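Putative cell surface protein, similar to internalin proteins (Listeria monocytogenes EGD-e, PDB 5KZS) is of unknown function but, as a leucine-rich-repeat relative of the internalins, probably works at the bacterial cell surface, perhaps by binding host proteins. Local coordinates at residues A[12-17]-A[31-36]; A[109-114]-A[132-137]; A[218-223]-A[232-237]; A[241-246]-A[331-336]. All blocks are in the same frame, centred on the assembly; numbering follows the deposited sequence.

Contact 1. Residues A[12-17]-A[31-36]; sequences APIIDV and LNKDSV
In I14 the CG1 branch stands beside the backbone N (chi1 -79°) and the chain then runs on extended (chi2 158°), which carries CD1 across to the other segment; in I15, CG1 is anti to the backbone N, so CG2 takes the crowded position between N and the carbonyl carbon, which sets it 3.7 Å from V36 O. I14 CB comes closer still to V36 O, at 3.3 Å. I14 CD1 meets L31 CD1 at 3.9 Å, the two side chains sliding past each other in opposite directions. The same methyl lies 4.0 Å from K33 CB, the two side chains crossing obliquely, while the lysine chain bends at its second torsion and leads away, its NZ forming a long, weak ion pair with D44. On the other flank V36 CG2 sits 4.0 Å from I15 CB. P13 is the N-cap of helix 14-17, and the contact supplies a first-turn amide with an acceptor: I15 N donates to V36 O at 2.8 Å, nearly straight (165° at the hydrogen) and in the carbonyl plane. I14 N is also close to that oxygen but badly aligned. Both segments belong to the N-terminal cap of internalin-type proteins, a family grouped with the EF-hands. Here 31-36 leaves helix 21-31 by a Schellman motif at N32 and leads to strand 39-40, antiparallel to 12-13. A24 of helix 21-31 packs against I14, I15 and V36.

Contact 2. Residues A[109-114]-A[132-137]; sequences GVTRNL and GSNLIG
The R112 guanidinium carries V110 CG1 on one face, 3.6 Å above the plane and offset toward the rim. Its NE donates to the carbonyl of F82, NH2 forms a salt bridge with E56, and NH1 reaches T111 O only weakly, so partners beyond the contact largely fix the orientation of the group. The other flat groups are the amides of N113 and N134, side by side and pointing the same way with their planes 40° apart. N134 ND2 donates a weak but fairly straight bond to N113 OD1 (3.3 Å, 158° at the hydrogen), and T111 CG2 lies at the same ND2, also at 3.3 Å. The backbones form two parallel bridges, N113 with N134 and L114 with L135. N134 N gives a bond to R112 O, and L114 N returns one to N134 O at 3.0 Å, nearly along the C=O axis. I136 N then reaches L114 O at 2.8 Å from above the carbonyl plane, 40° out of it. This two-strand parallel sheet is separate from the nine-strand sheet of the leucine-rich-repeat solenoid; its strands 113-114 and 134-135 follow strands 100-103 and 127-129 of that sheet and so tie neighbouring coils together. On the N113 side I136 CD1 comes back over the partner strand to 3.6 Å from N113 CB. On the opposite face L114 CD1 packs 3.7 Å from S133 CB, with M130 touching the same leucine and P106 touching S133.

Contact 3. Residues A[218-223]-A[232-237]; sequences NNLNLD and SNVLNS
Across the two segments the best-held polar atom is S237 O, gripped by one full hydrogen bond and one weaker CA-H contact. L220 N donates at 2.8 Å with 165° at the hydrogen, although it approaches from above the carbonyl plane, 39° out of it. N219 CA lies 3.4 Å from S237 O and adds the CA-H...O contact. In return S237 CA touches N218 O at 3.5 Å, and the S237 side chain, its OG beside the backbone N, packs over the N218 carbonyl while OG bonds to L217 O. The apolar part is a single methyl pair: L220 CG is anti to its backbone N, which carries CD2 obliquely across V234 CG2 at 3.5 Å, and the L220 side chain also touches L197. Further along the first segment, N221 OD1 accepts from D223 N at 3.0 Å, closing an Asx turn as the chain leaves strand 219-221, and L222 O takes bonds from N225 and Q243. L217, L220, L222 and N225 fit the LxxLxLxxN pattern of leucine-rich repeats, and the contact lies where strand 219-221 receives strand 238-239, the outermost strand at this end of the parallel solenoid sheet.

Contact 4. Residues A[241-246]-A[331-336]; sequences ENQSGT and CVYDWV
The Y333 ring lies against the backbone of G245: CD1 is 3.5 Å from G245 CA, an oblique approach, and the glycine's lack of a side chain leaves the ring its place. Y333 runs side by side with Q243 and its OH comes to 3.2 Å from Q243 CG, while that hydroxyl hydrogen-bonds to L227 O. C331 SG, beside its backbone N, nestles 4.0 Å from Q243 CB on the same face; S244, V332, T246 and D334 line the other, where T246 CB approaches D334 O at 3.2 Å. Three backbone bonds set this register: V332 N to Q243 O (2.8 Å), G245 N to V332 O (2.8 Å) and D334 N to G245 O (3.0 Å). The axes of 243-246 and 331-336 run parallel, 14° apart. Farther out, Q243 bends at chi2 so that NE2 reaches N242 O at 2.7 Å as well as L222 O, with OE1 accepting from L227 N; the amide is thereby fixed. Pairing of first and last strands in a seven-strand sheet is consistent with the immunoglobulin-like domain that follows the repeats in internalins. Strand 243-252 is at the sheet edge, 331-339 runs antiparallel to 312-320 on its other side, and I264 of helix 263-270 touches both Q243 and Y333.

In the fold
The four contacts follow one another in series along an elongated chain, each closing before the next opens. Contact 1, in the N-terminal cap, and contact 4, in the C-terminal sheet, have centres about 58 Å apart on opposite sides of the chain's centre; contact 2 lies about 31 Å from contact 1 and 30 Å from contact 4, centre to centre. Only contacts 3 and 4 touch. Their centres are about 19 Å apart, and D223 OD1 of contact 3 probably accepts two backbone bonds from contact 4, from N242 N at 2.7 Å and E241 N at 3.0 Å, joining the repeat region to the sheet that follows it.

Contact 1. Residues A[12-17]-A[31-36]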
loop_
_atom_site.group_PDB
_atom_site.type_symbol
_atom_site.label_atom_id
_atom_site.label_comp_id
_atom_site.label_asym_id
_atom_site.label_seq_id
_atom_site.Cartn_x
_atom_site.Cartn_y
_atom_site.Cartn_z
ATOM N N ALA A 12 -42.275 -8.911 3.181
ATOM C CA ALA A 12 -42.052 -9.253 4.588
ATOM C C ALA A 12 -41.205 -8.202 5.324
ATOM O O ALA A 12 -40.455 -7.421 4.679
ATOM C CB ALA A 12 -41.381 -10.619 4.700
ATOM N N PRO A 13 -41.277 -8.203 6.677
ATOM C CA PRO A 13 -40.512 -7.243 7.477
ATOM C C PRO A 13 -39.022 -7.345 7.240
ATOM O O PRO A 13 -38.509 -8.419 6.912
ATOM C CB PRO A 13 -40.814 -7.652 8.925
ATOM C CG PRO A 13 -42.076 -8.403 8.848
ATOM C CD PRO A 13 -42.007 -9.143 7.548
ATOM N N ILE A 14 -38.324 -6.236 7.418
ATOM C CA ILE A 14 -36.876 -6.253 7.325
ATOM C C ILE A 14 -36.308 -7.229 8.362
ATOM O O ILE A 14 -35.616 -8.161 7.988
ATOM C CB ILE A 14 -36.302 -4.822 7.433
ATOM C CG1 ILE A 14 -36.467 -4.117 6.085
ATOM C CG2 ILE A 14 -34.833 -4.812 7.838
ATOM C CD1 ILE A 14 -36.443 -2.607 6.184
ATOM N N ILE A 15 -36.633 -7.050 9.638
ATOM C CA ILE A 15 -36.103 -7.911 10.719
ATOM C C ILE A 15 -36.323 -9.446 10.491
ATOM O O ILE A 15 -35.563 -10.275 11.005
ATOM C CB ILE A 15 -36.667 -7.458 12.100
ATOM C CG1 ILE A 15 -35.941 -8.094 13.296
ATOM C CG2 ILE A 15 -38.152 -7.779 12.221
ATOM C CD1 ILE A 15 -34.514 -7.656 13.470
ATOM N N ASP A 16 -37.348 -9.820 9.725
ATOM C CA ASP A 16 -37.593 -11.228 9.384
ATOM C C ASP A 16 -36.752 -11.710 8.201
ATOM O O ASP A 16 -36.324 -12.858 8.187
ATOM C CB ASP A 16 -39.079 -11.469 9.071
ATOM C CG ASP A 16 -39.977 -11.368 10.296
ATOM O OD1 ASP A 16 -39.497 -11.465 11.449
ATOM O OD2 ASP A 16 -41.190 -11.215 10.087
ATOM N N VAL A 17 -36.569 -10.861 7.195
ATOM C CA VAL A 17 -35.635 -11.157 6.100
ATOM C C VAL A 17 -34.180 -11.180 6.628
ATOM O O VAL A 17 -33.389 -12.047 6.249
ATOM C CB VAL A 17 -35.769 -10.143 4.927
ATOM C CG1 VAL A 17 -34.702 -10.375 3.856
ATOM C CG2 VAL A 17 -37.156 -10.232 4.296
ATOM N N LEU A 31 -32.344 0.932 2.768
ATOM C CA LEU A 31 -33.625 0.916 2.043
ATOM C C LEU A 31 -34.487 2.143 2.310
ATOM O O LEU A 31 -35.584 2.271 1.755
ATOM C CB LEU A 31 -34.423 -0.320 2.461
ATOM C CG LEU A 31 -33.957 -1.663 1.911
ATOM C CD1 LEU A 31 -34.327 -2.780 2.875
ATOM C CD2 LEU A 31 -34.546 -1.911 0.526
ATOM N N ASN A 32 -34.006 3.018 3.186
ATOM C CA ASN A 32 -34.685 4.252 3.549
ATOM C C ASN A 32 -36.018 3.968 4.240
ATOM O O ASN A 32 -37.057 4.518 3.873
ATOM C CB ASN A 32 -34.823 5.166 2.323
ATOM C CG ASN A 32 -34.218 6.521 2.567
ATOM O OD1 ASN A 32 -33.067 6.776 2.181
ATOM N ND2 ASN A 32 -34.961 7.386 3.260
ATOM N N LYS A 33 -35.962 3.096 5.246
ATOM C CA LYS A 33 -37.118 2.734 6.040
ATOM C C LYS A 33 -36.832 3.067 7.494
ATOM O O LYS A 33 -35.734 2.844 7.971
ATOM C CB LYS A 33 -37.415 1.244 5.878
ATOM C CG LYS A 33 -37.759 0.825 4.454
ATOM C CD LYS A 33 -39.231 1.036 4.126
ATOM C CE LYS A 33 -39.480 0.989 2.622
ATOM N NZ LYS A 33 -40.913 0.739 2.306
ATOM N N ASP A 34 -37.833 3.582 8.198
ATOM C CA ASP A 34 -37.666 4.069 9.580
ATOM C C ASP A 34 -37.505 2.950 10.606
ATOM O O ASP A 34 -36.903 3.140 11.663
ATOM C CB ASP A 34 -38.879 4.924 9.993
ATOM C CG ASP A 34 -39.074 6.144 9.100
ATOM O OD1 ASP A 34 -38.072 6.688 8.570
ATOM O OD2 ASP A 34 -40.242 6.557 8.927
ATOM N N SER A 35 -38.072 1.794 10.297
ATOM C CA SER A 35 -38.195 0.723 11.257
ATOM C C SER A 35 -37.715 -0.575 10.640
ATOM O O SER A 35 -37.901 -0.811 9.441
ATOM C CB SER A 35 -39.661 0.585 11.666
ATOM O OG SER A 35 -39.812 -0.307 12.750
ATOM N N VAL A 36 -37.118 -1.428 11.470
ATOM C CA VAL A 36 -36.781 -2.800 11.060
ATOM C C VAL A 36 -38.052 -3.647 10.853
ATOM O O VAL A 36 -38.004 -4.707 10.224
ATOM C CB VAL A 36 -35.801 -3.496 12.046
ATOM C CG1 VAL A 36 -34.488 -2.745 12.102
ATOM C CG2 VAL A 36 -36.374 -3.656 13.456
#

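Contact 2. Residues A[109-114]-A[132-137]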
loop_
_atom_site.group_PDB
_atom_site.type_symbol
_atom_site.label_atom_id
_atom_site.label_comp_id
_atom_site.label_asym_id
_atom_site.label_seq_id
_atom_site.Cartn_x
_atom_site.Cartn_y
_atom_site.Cartn_z
ATOM N N GLY A 109 -6.134 4.714 16.495
ATOM C CA GLY A 109 -5.782 3.751 17.545
ATOM C C GLY A 109 -6.793 2.629 17.723
ATOM O O GLY A 109 -6.979 2.140 18.835
ATOM N N VAL A 110 -7.449 2.238 16.628
ATOM C CA VAL A 110 -8.433 1.157 16.619
ATOM C C VAL A 110 -7.959 0.062 15.654
ATOM O O VAL A 110 -7.914 0.260 14.435
ATOM C CB VAL A 110 -9.828 1.670 16.207
ATOM C CG1 VAL A 110 -10.832 0.524 16.177
ATOM C CG2 VAL A 110 -10.283 2.769 17.162
ATOM N N THR A 111 -7.623 -1.095 16.219
ATOM C CA THR A 111 -7.082 -2.221 15.468
ATOM C C THR A 111 -8.202 -3.165 15.012
ATOM O O THR A 111 -8.930 -3.705 15.845
ATOM C CB THR A 111 -6.101 -3.022 16.348
ATOM O OG1 THR A 111 -5.208 -2.123 17.015
ATOM C CG2 THR A 111 -5.296 -4.004 15.514
ATOM N N ARG A 112 -8.331 -3.353 13.699
ATOM C CA ARG A 112 -9.169 -4.414 13.148
ATOM C C ARG A 112 -8.363 -5.365 12.267
ATOM O O ARG A 112 -7.398 -4.959 11.626
ATOM C CB ARG A 112 -10.326 -3.840 12.330
ATOM C CG ARG A 112 -11.330 -3.020 13.119
ATOM C CD ARG A 112 -12.201 -3.837 14.050
ATOM N NE ARG A 112 -13.015 -2.932 14.862
ATOM C CZ ARG A 112 -12.863 -2.663 16.164
ATOM N NH1 ARG A 112 -11.930 -3.251 16.912
ATOM N NH2 ARG A 112 -13.685 -1.781 16.737
ATOM N N ASN A 113 -8.789 -6.627 12.234
ATOM C CA ASN A 113 -8.232 -7.635 11.337
ATOM C C ASN A 113 -9.223 -7.997 10.229
ATOM O O ASN A 113 -10.428 -8.070 10.481
ATOM C CB ASN A 113 -7.875 -8.878 12.133
ATOM C CG ASN A 113 -7.088 -8.551 13.378
ATOM O OD1 ASN A 113 -5.912 -8.189 13.308
ATOM N ND2 ASN A 113 -7.739 -8.660 14.529
ATOM N N LEU A 114 -8.703 -8.214 9.019
ATOM C CA LEU A 114 -9.489 -8.657 7.858
ATOM C C LEU A 114 -8.775 -9.730 7.019
ATOM O O LEU A 114 -7.576 -9.643 6.791
ATOM C CB LEU A 114 -9.769 -7.481 6.931
ATOM C CG LEU A 114 -10.629 -6.327 7.411
ATOM C CD1 LEU A 114 -10.651 -5.263 6.330
ATOM C CD2 LEU A 114 -12.049 -6.785 7.714
ATOM N N GLY A 132 -5.887 -0.178 6.036
ATOM C CA GLY A 132 -6.067 0.286 7.414
ATOM C C GLY A 132 -6.336 -0.799 8.433
ATOM O O GLY A 132 -6.365 -0.521 9.637
ATOM N N SER A 133 -6.521 -2.034 7.959
ATOM C CA SER A 133 -6.746 -3.187 8.823
ATOM C C SER A 133 -5.656 -4.253 8.601
ATOM O O SER A 133 -5.224 -4.485 7.465
ATOM C CB SER A 133 -8.134 -3.755 8.540
ATOM O OG SER A 133 -9.126 -2.756 8.711
ATOM N N ASN A 134 -5.217 -4.900 9.686
ATOM C CA ASN A 134 -4.192 -5.952 9.595
ATOM C C ASN A 134 -4.713 -7.077 8.726
ATOM O O ASN A 134 -5.814 -7.578 8.981
ATOM C CB ASN A 134 -3.865 -6.557 10.962
ATOM C CG ASN A 134 -3.337 -5.541 11.954
ATOM O OD1 ASN A 134 -2.648 -4.577 11.591
ATOM N ND2 ASN A 134 -3.650 -5.760 13.230
ATOM N N LEU A 135 -3.950 -7.474 7.713
ATOM C CA LEU A 135 -4.335 -8.606 6.887
ATOM C C LEU A 135 -4.109 -9.911 7.669
ATOM O O LEU A 135 -3.047 -10.107 8.248
ATOM C CB LEU A 135 -3.555 -8.620 5.575
ATOM C CG LEU A 135 -4.017 -9.628 4.520
ATOM C CD1 LEU A 135 -5.395 -9.268 3.995
ATOM C CD2 LEU A 135 -3.030 -9.678 3.372
ATOM N N ILE A 136 -5.132 -10.766 7.715
ATOM C CA ILE A 136 -5.021 -12.108 8.275
ATOM C C ILE A 136 -4.665 -13.018 7.107
ATOM O O ILE A 136 -5.344 -13.006 6.053
ATOM C CB ILE A 136 -6.323 -12.638 8.927
ATOM C CG1 ILE A 136 -6.928 -11.619 9.899
ATOM C CG2 ILE A 136 -6.041 -13.955 9.665
ATOM C CD1 ILE A 136 -8.367 -11.915 10.255
ATOM N N GLY A 137 -3.614 -13.812 7.320
ATOM C CA GLY A 137 -2.991 -14.587 6.272
ATOM C C GLY A 137 -2.371 -13.728 5.168
ATOM O O GLY A 137 -1.640 -12.720 5.429
#

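Contact 3. Residues A[218-223]-A[232-237]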
loop_
_atom_site.group_PDB
_atom_site.type_symbol
_atom_site.label_atom_id
_atom_site.label_comp_id
_atom_site.label_asym_id
_atom_site.label_seq_id
_atom_site.Cartn_x
_atom_site.Cartn_y
_atom_site.Cartn_z
ATOM N N ASN A 218 3.583 3.672 -15.359
ATOM C CA ASN A 218 3.812 5.123 -15.368
ATOM C C ASN A 218 4.280 5.677 -14.038
ATOM O O ASN A 218 4.884 6.753 -14.011
ATOM C CB ASN A 218 2.510 5.866 -15.692
ATOM C CG ASN A 218 1.982 5.544 -17.072
ATOM O OD1 ASN A 218 2.751 5.223 -17.992
ATOM N ND2 ASN A 218 0.658 5.625 -17.232
ATOM N N ASN A 219 3.988 4.973 -12.945
ATOM C CA ASN A 219 4.151 5.522 -11.610
ATOM C C ASN A 219 4.504 4.421 -10.631
ATOM O O ASN A 219 3.669 3.562 -10.329
ATOM C CB ASN A 219 2.853 6.227 -11.189
ATOM C CG ASN A 219 2.793 6.565 -9.694
ATOM O OD1 ASN A 219 1.698 6.667 -9.124
ATOM N ND2 ASN A 219 3.957 6.758 -9.058
ATOM N N LEU A 220 5.732 4.473 -10.127
ATOM C CA LEU A 220 6.211 3.548 -9.120
ATOM C C LEU A 220 6.612 4.370 -7.923
ATOM O O LEU A 220 7.702 4.947 -7.879
ATOM C CB LEU A 220 7.399 2.741 -9.652
ATOM C CG LEU A 220 8.114 1.765 -8.697
ATOM C CD1 LEU A 220 7.160 0.838 -7.958
ATOM C CD2 LEU A 220 9.115 0.922 -9.466
ATOM N N ASN A 221 5.729 4.444 -6.948
ATOM C CA ASN A 221 6.003 5.264 -5.789
ATOM C C ASN A 221 6.908 4.505 -4.826
ATOM O O ASN A 221 6.490 3.501 -4.246
ATOM C CB ASN A 221 4.705 5.665 -5.107
ATOM C CG ASN A 221 4.900 6.756 -4.074
ATOM O OD1 ASN A 221 5.997 6.923 -3.528
ATOM N ND2 ASN A 221 3.836 7.514 -3.801
ATOM N N LEU A 222 8.140 4.993 -4.665
ATOM C CA LEU A 222 9.083 4.408 -3.722
ATOM C C LEU A 222 9.440 5.303 -2.539
ATOM O O LEU A 222 10.353 4.975 -1.788
ATOM C CB LEU A 222 10.348 4.005 -4.469
ATOM C CG LEU A 222 10.137 3.045 -5.641
ATOM C CD1 LEU A 222 11.466 2.710 -6.289
ATOM C CD2 LEU A 222 9.452 1.766 -5.191
ATOM N N ASP A 223 8.712 6.407 -2.352
ATOM C CA ASP A 223 8.940 7.349 -1.248
ATOM C C ASP A 223 9.040 6.634 0.104
ATOM O O ASP A 223 8.384 5.654 0.318
ATOM C CB ASP A 223 7.797 8.381 -1.211
ATOM C CG ASP A 223 8.215 9.745 -0.637
ATOM O OD1 ASP A 223 9.344 10.212 -0.918
ATOM O OD2 ASP A 223 7.391 10.375 0.073
ATOM N N SER A 232 16.718 -0.147 -12.735
ATOM C CA SER A 232 16.941 0.517 -14.033
ATOM C C SER A 232 15.827 0.367 -15.095
ATOM O O SER A 232 15.662 1.260 -15.931
ATOM C CB SER A 232 18.244 0.009 -14.642
ATOM O OG SER A 232 18.159 -1.382 -14.883
ATOM N N ASN A 233 15.084 -0.747 -15.071
ATOM C CA ASN A 233 14.028 -1.011 -16.080
ATOM C C ASN A 233 12.797 -0.103 -15.970
ATOM O O ASN A 233 12.033 0.023 -16.929
ATOM C CB ASN A 233 13.557 -2.476 -16.030
ATOM C CG ASN A 233 14.634 -3.458 -16.419
ATOM O OD1 ASN A 233 15.634 -3.099 -17.037
ATOM N ND2 ASN A 233 14.437 -4.712 -16.050
ATOM N N VAL A 234 12.608 0.514 -14.810
ATOM C CA VAL A 234 11.421 1.308 -14.538
ATOM C C VAL A 234 11.795 2.679 -13.993
ATOM O O VAL A 234 11.039 3.288 -13.243
ATOM C CB VAL A 234 10.487 0.568 -13.556
ATOM C CG1 VAL A 234 9.953 -0.699 -14.204
ATOM C CG2 VAL A 234 11.186 0.250 -12.231
ATOM N N LEU A 235 12.954 3.180 -14.399
ATOM C CA LEU A 235 13.491 4.380 -13.790
ATOM C C LEU A 235 12.597 5.577 -14.056
ATOM O O LEU A 235 12.273 6.301 -13.121
ATOM C CB LEU A 235 14.914 4.653 -14.279
ATOM C CG LEU A 235 15.684 5.751 -13.547
ATOM C CD1 LEU A 235 15.683 5.566 -12.033
ATOM C CD2 LEU A 235 17.099 5.777 -14.093
ATOM N N ASN A 236 12.166 5.750 -15.308
ATOM C CA ASN A 236 11.294 6.889 -15.714
ATOM C C ASN A 236 10.055 7.056 -14.823
ATOM O O ASN A 236 9.635 8.172 -14.515
ATOM C CB ASN A 236 10.793 6.726 -17.158
ATOM C CG ASN A 236 11.917 6.537 -18.162
ATOM O OD1 ASN A 236 12.894 7.289 -18.172
ATOM N ND2 ASN A 236 11.781 5.529 -19.018
ATOM N N SER A 237 9.492 5.922 -14.423
ATOM C CA SER A 237 8.291 5.880 -13.628
ATOM C C SER A 237 8.494 6.124 -12.136
ATOM O O SER A 237 7.504 6.161 -11.408
ATOM C CB SER A 237 7.632 4.516 -13.816
ATOM O OG SER A 237 7.485 4.231 -15.197
#

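Contact 4. Residues A[241-246]-A[331-336]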
loop_
_atom_site.group_PDB
_atom_site.type_symbol
_atom_site.label_atom_id
_atom_site.label_comp_id
_atom_site.label_asym_id
_atom_site.label_seq_id
_atom_site.Cartn_x
_atom_site.Cartn_y
_atom_site.Cartn_z
ATOM N N GLU A 241 10.987 11.413 -3.093
ATOM C CA GLU A 241 11.462 12.642 -2.474
ATOM C C GLU A 241 12.186 12.381 -1.168
ATOM O O GLU A 241 13.128 13.095 -0.836
ATOM C CB GLU A 241 10.311 13.623 -2.261
ATOM C CG GLU A 241 9.787 14.163 -3.589
ATOM C CD GLU A 241 8.866 15.374 -3.464
ATOM O OE1 GLU A 241 7.934 15.366 -2.625
ATOM O OE2 GLU A 241 9.078 16.325 -4.247
ATOM N N ASN A 242 11.747 11.377 -0.421
ATOM C CA ASN A 242 12.396 11.008 0.823
ATOM C C ASN A 242 12.892 9.561 0.769
ATOM O O ASN A 242 12.280 8.710 0.124
ATOM C CB ASN A 242 11.429 11.179 1.975
ATOM C CG ASN A 242 10.653 12.479 1.889
ATOM O OD1 ASN A 242 11.214 13.557 2.076
ATOM N ND2 ASN A 242 9.363 12.385 1.591
ATOM N N GLN A 243 13.997 9.302 1.457
ATOM C CA GLN A 243 14.643 7.989 1.451
ATOM C C GLN A 243 15.675 7.997 2.577
ATOM O O GLN A 243 16.321 9.015 2.817
ATOM C CB GLN A 243 15.294 7.715 0.084
ATOM C CG GLN A 243 15.389 6.244 -0.306
ATOM C CD GLN A 243 14.101 5.590 -0.837
ATOM O OE1 GLN A 243 14.065 4.368 -1.041
ATOM N NE2 GLN A 243 13.067 6.385 -1.098
ATOM N N SER A 244 15.791 6.900 3.308
ATOM C CA SER A 244 16.719 6.845 4.437
ATOM C C SER A 244 17.425 5.522 4.366
ATOM O O SER A 244 16.759 4.492 4.251
ATOM C CB SER A 244 16.002 6.991 5.788
ATOM O OG SER A 244 15.258 5.837 6.162
ATOM N N GLY A 245 18.757 5.535 4.437
ATOM C CA GLY A 245 19.516 4.294 4.373
ATOM C C GLY A 245 20.870 4.368 5.017
ATOM O O GLY A 245 21.200 5.324 5.710
ATOM N N THR A 246 21.634 3.308 4.812
ATOM C CA THR A 246 23.045 3.309 5.135
ATOM C C THR A 246 23.863 2.834 3.945
ATOM O O THR A 246 23.360 2.249 2.974
ATOM C CB THR A 246 23.398 2.468 6.394
ATOM O OG1 THR A 246 23.142 1.073 6.156
ATOM C CG2 THR A 246 22.629 2.986 7.633
ATOM N N CYS A 331 16.603 12.980 1.507
ATOM C CA CYS A 331 17.275 11.683 1.373
ATOM C C CYS A 331 18.462 11.664 2.333
ATOM O O CYS A 331 19.182 12.631 2.399
ATOM C CB CYS A 331 17.730 11.471 -0.072
ATOM S SG CYS A 331 16.361 11.357 -1.261
ATOM N N VAL A 332 18.633 10.597 3.105
ATOM C CA VAL A 332 19.729 10.501 4.081
ATOM C C VAL A 332 20.413 9.131 3.974
ATOM O O VAL A 332 19.752 8.119 3.789
ATOM C CB VAL A 332 19.246 10.639 5.547
ATOM C CG1 VAL A 332 20.281 11.371 6.389
ATOM C CG2 VAL A 332 17.899 11.322 5.632
ATOM N N TYR A 333 21.733 9.094 4.085
ATOM C CA TYR A 333 22.455 7.831 4.133
ATOM C C TYR A 333 23.554 7.974 5.161
ATOM O O TYR A 333 24.327 8.923 5.096
ATOM C CB TYR A 333 22.978 7.453 2.745
ATOM C CG TYR A 333 21.838 7.160 1.816
ATOM C CD1 TYR A 333 21.276 5.893 1.762
ATOM C CD2 TYR A 333 21.254 8.174 1.055
ATOM C CE1 TYR A 333 20.180 5.629 0.943
ATOM C CE2 TYR A 333 20.166 7.923 0.232
ATOM C CZ TYR A 333 19.621 6.650 0.175
ATOM O OH TYR A 333 18.535 6.386 -0.646
ATOM N N ASP A 334 23.576 7.067 6.136
ATOM C CA ASP A 334 24.546 7.096 7.234
ATOM C C ASP A 334 25.616 5.995 7.124
ATOM O O ASP A 334 25.415 4.963 6.468
ATOM C CB ASP A 334 23.824 6.935 8.577
ATOM C CG ASP A 334 22.676 7.913 8.754
ATOM O OD1 ASP A 334 22.568 8.886 7.983
ATOM O OD2 ASP A 334 21.872 7.702 9.678
ATOM N N TRP A 335 26.760 6.230 7.763
ATOM C CA TRP A 335 27.755 5.182 7.982
ATOM C C TRP A 335 28.768 5.624 9.029
ATOM O O TRP A 335 28.915 6.816 9.293
ATOM C CB TRP A 335 28.467 4.791 6.680
ATOM C CG TRP A 335 29.430 5.795 6.181
ATOM C CD1 TRP A 335 30.786 5.764 6.321
ATOM C CD2 TRP A 335 29.129 6.982 5.451
ATOM N NE1 TRP A 335 31.349 6.859 5.727
ATOM C CE2 TRP A 335 30.354 7.628 5.182
ATOM C CE3 TRP A 335 27.942 7.572 4.999
ATOM C CZ2 TRP A 335 30.429 8.838 4.475
ATOM C CZ3 TRP A 335 28.017 8.790 4.298
ATOM C CH2 TRP A 335 29.255 9.402 4.045
ATOM N N VAL A 336 29.442 4.644 9.625
ATOM C CA VAL A 336 30.520 4.891 10.571
ATOM C C VAL A 336 31.832 4.881 9.791
ATOM O O VAL A 336 32.099 3.935 9.050
ATOM C CB VAL A 336 30.557 3.822 11.688
ATOM C CG1 VAL A 336 31.797 3.988 12.573
ATOM C CG2 VAL A 336 29.285 3.877 12.524
#